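Local coordinates for protein fructosamine deglycase FrlB (Bacillus subtilis, PDB 3EUA) that converts a range of fructosamine 6-phosphates to glucose 6-phosphate and a free amino acid, working as a homooctamer, at residues 231-236 / 259-264. Residues are numbered along the deposited sequence; the frame is centred on the assembly and turned at random.
Sequences EYFHGP and EERALT
Arg261 lies across the ring of Phe233 in the second SIS domain, an alpha/beta fold with a parallel sheet, and gives a worked example of a cation-pi stack whose arginine also bridges to the second subunit. The loop 231-236 follows strand 226-228, and residues 259-264 belong to helix 256-269.

The arginine can be followed outward. CB of Arg261 skirts Phe233 CE2 at 4.1 Å, and CG drops closer to the same atom. CG stands anti to the backbone N (chi1 -176°) and the chain runs on extended, which lays NE and the guanidinium over one face of Phe233. CD of Arg261 then sits 3.5 Å from Phe233 CE2. NE lies over the face, displaced toward the rim, and CZ of Arg261 is 4.2 Å from the centroid of the Phe233 ring. At the tip, NH1 of Arg261 comes to 3.9 Å from Phe233 CD2. The guanidinium lies flat on the ring, the two planes tilted by 20°. This flat overlap leaves the N-H groups for partners in the second subunit: NE forms a salt bridge with the terminal OXT of Tyr329 there, and NH1 one with Glu89 OE2 of the same subunit, which is also hydrogen-bonded to His234 NE2. With an alanine here, Phe233 would be likely to lose the guanidinium stacked on it, and both carboxylates of the second subunit their arginine mate.

On the opposite face of Phe233, CD2 of Tyr232 stands 3.7 Å above the plane over its centre, so the phenyl ring has the arginine on one face and its sequence neighbour on the other. Tyr232 also packs on the helix, its CD2 4.0 Å from Ala262 CB, while its OH hydrogen-bonds Ser266 one turn further on. At the far end of the phenylalanine ring, CZ of Phe233 abuts the helix backbone, 3.4 Å from Arg261 O.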
loop_
_atom_site.group_PDB
_atom_site.type_symbol
_atom_site.label_atom_id
_atom_site.label_comp_id
_atom_site.label_asym_id
_atom_site.label_seq_id
_atom_site.Cartn_x
_atom_site.Cartn_y
_atom_site.Cartn_z
ATOM N N GLU A 231 8.635 0.784 -7.445
ATOM C CA GLU A 231 8.977 1.949 -6.613
ATOM C C GLU A 231 10.479 2.076 -6.268
ATOM O O GLU A 231 10.988 3.194 -6.102
ATOM C CB GLU A 231 8.146 1.886 -5.321
ATOM C CG GLU A 231 6.611 2.156 -5.477
ATOM C CD GLU A 231 6.310 3.598 -5.858
ATOM O OE1 GLU A 231 6.057 4.389 -4.921
ATOM O OE2 GLU A 231 6.427 3.966 -7.056
ATOM N N TYR A 232 11.135 0.921 -6.117
ATOM C CA TYR A 232 12.569 0.773 -5.829
ATOM C C TYR A 232 13.450 1.745 -6.581
ATOM O O TYR A 232 14.298 2.402 -5.993
ATOM C CB TYR A 232 12.980 -0.645 -6.242
ATOM C CG TYR A 232 14.412 -1.103 -5.937
ATOM C CD1 TYR A 232 14.885 -1.143 -4.620
ATOM C CD2 TYR A 232 15.242 -1.605 -6.936
ATOM C CE1 TYR A 232 16.140 -1.614 -4.302
ATOM C CE2 TYR A 232 16.510 -2.108 -6.617
ATOM C CZ TYR A 232 16.945 -2.105 -5.294
ATOM O OH TYR A 232 18.202 -2.587 -4.957
ATOM N N PHE A 233 13.208 1.877 -7.883
ATOM C CA PHE A 233 14.031 2.718 -8.750
ATOM C C PHE A 233 13.696 4.211 -8.695
ATOM O O PHE A 233 14.277 5.020 -9.449
ATOM C CB PHE A 233 13.984 2.193 -10.202
ATOM C CG PHE A 233 14.661 0.881 -10.382
ATOM C CD1 PHE A 233 16.034 0.800 -10.297
ATOM C CD2 PHE A 233 13.937 -0.280 -10.629
ATOM C CE1 PHE A 233 16.678 -0.399 -10.436
ATOM C CE2 PHE A 233 14.564 -1.487 -10.768
ATOM C CZ PHE A 233 15.955 -1.552 -10.692
ATOM N N HIS A 234 12.840 4.583 -7.734
ATOM C CA HIS A 234 12.427 5.968 -7.565
ATOM C C HIS A 234 12.691 6.465 -6.166
ATOM O O HIS A 234 12.018 7.382 -5.676
ATOM C CB HIS A 234 10.989 6.093 -8.031
ATOM C CG HIS A 234 10.857 5.674 -9.450
ATOM N ND1 HIS A 234 11.293 6.466 -10.497
ATOM C CD2 HIS A 234 10.475 4.501 -9.994
ATOM C CE1 HIS A 234 11.130 5.806 -11.631
ATOM N NE2 HIS A 234 10.635 4.614 -11.353
ATOM N N GLY A 235 13.719 5.874 -5.552
ATOM C CA GLY A 235 14.188 6.319 -4.278
ATOM C C GLY A 235 14.884 5.288 -3.424
ATOM O O GLY A 235 16.043 5.474 -3.071
ATOM N N PRO A 236 14.153 4.243 -3.021
ATOM C CA PRO A 236 14.700 3.201 -2.111
ATOM C C PRO A 236 16.025 2.557 -2.521
ATOM O O PRO A 236 16.835 2.228 -1.642
ATOM C CB PRO A 236 13.585 2.160 -2.049
ATOM C CG PRO A 236 12.343 2.951 -2.262
ATOM C CD PRO A 236 12.718 4.026 -3.286
ATOM N N GLU A 259 10.363 -7.221 -11.055
ATOM C CA GLU A 259 11.186 -7.987 -10.121
ATOM C C GLU A 259 12.552 -8.303 -10.752
ATOM O O GLU A 259 13.599 -8.166 -10.135
ATOM C CB GLU A 259 10.394 -9.247 -9.703
ATOM C CG GLU A 259 9.075 -8.880 -8.942
ATOM C CD GLU A 259 8.095 -10.029 -8.674
ATOM O OE1 GLU A 259 7.884 -10.917 -9.564
ATOM O OE2 GLU A 259 7.473 -9.989 -7.568
ATOM N N GLU A 260 12.532 -8.696 -12.012
ATOM C CA GLU A 260 13.755 -8.983 -12.759
ATOM C C GLU A 260 14.672 -7.761 -12.854
ATOM O O GLU A 260 15.873 -7.868 -12.683
ATOM C CB GLU A 260 13.390 -9.461 -14.174
ATOM C CG GLU A 260 12.637 -10.810 -14.193
ATOM C CD GLU A 260 12.204 -11.284 -15.598
ATOM O OE1 GLU A 260 11.895 -10.467 -16.495
ATOM O OE2 GLU A 260 12.128 -12.501 -15.775
ATOM N N ARG A 261 14.088 -6.591 -13.105
ATOM C CA ARG A 261 14.872 -5.371 -13.226
ATOM C C ARG A 261 15.518 -5.031 -11.879
ATOM O O ARG A 261 16.707 -4.681 -11.821
ATOM C CB ARG A 261 13.991 -4.224 -13.741
ATOM C CG ARG A 261 14.700 -2.941 -13.992
ATOM C CD ARG A 261 13.725 -1.834 -14.160
ATOM N NE ARG A 261 14.403 -0.560 -14.406
ATOM C CZ ARG A 261 13.792 0.624 -14.357
ATOM N NH1 ARG A 261 12.497 0.712 -14.083
ATOM N NH2 ARG A 261 14.480 1.737 -14.560
ATOM N N ALA A 262 14.740 -5.153 -10.814
ATOM C CA ALA A 262 15.191 -4.891 -9.433
ATOM C C ALA A 262 16.336 -5.825 -9.036
ATOM O O ALA A 262 17.332 -5.394 -8.458
ATOM C CB ALA A 262 14.010 -5.033 -8.495
ATOM N N LEU A 263 16.195 -7.103 -9.361
ATOM C CA LEU A 263 17.221 -8.096 -9.056
ATOM C C LEU A 263 18.502 -7.774 -9.794
ATOM O O LEU A 263 19.594 -7.824 -9.207
ATOM C CB LEU A 263 16.758 -9.503 -9.454
ATOM C CG LEU A 263 17.777 -10.634 -9.225
ATOM C CD1 LEU A 263 18.277 -10.686 -7.761
ATOM C CD2 LEU A 263 17.196 -11.994 -9.685
ATOM N N THR A 264 18.379 -7.470 -11.080
ATOM C CA THR A 264 19.543 -7.145 -11.896
ATOM C C THR A 264 20.377 -6.032 -11.244
ATOM O O THR A 264 21.592 -6.163 -11.097
ATOM C CB THR A 264 19.134 -6.738 -13.356
ATOM O OG1 THR A 264 18.499 -7.849 -13.996
ATOM C CG2 THR A 264 20.330 -6.339 -14.170
#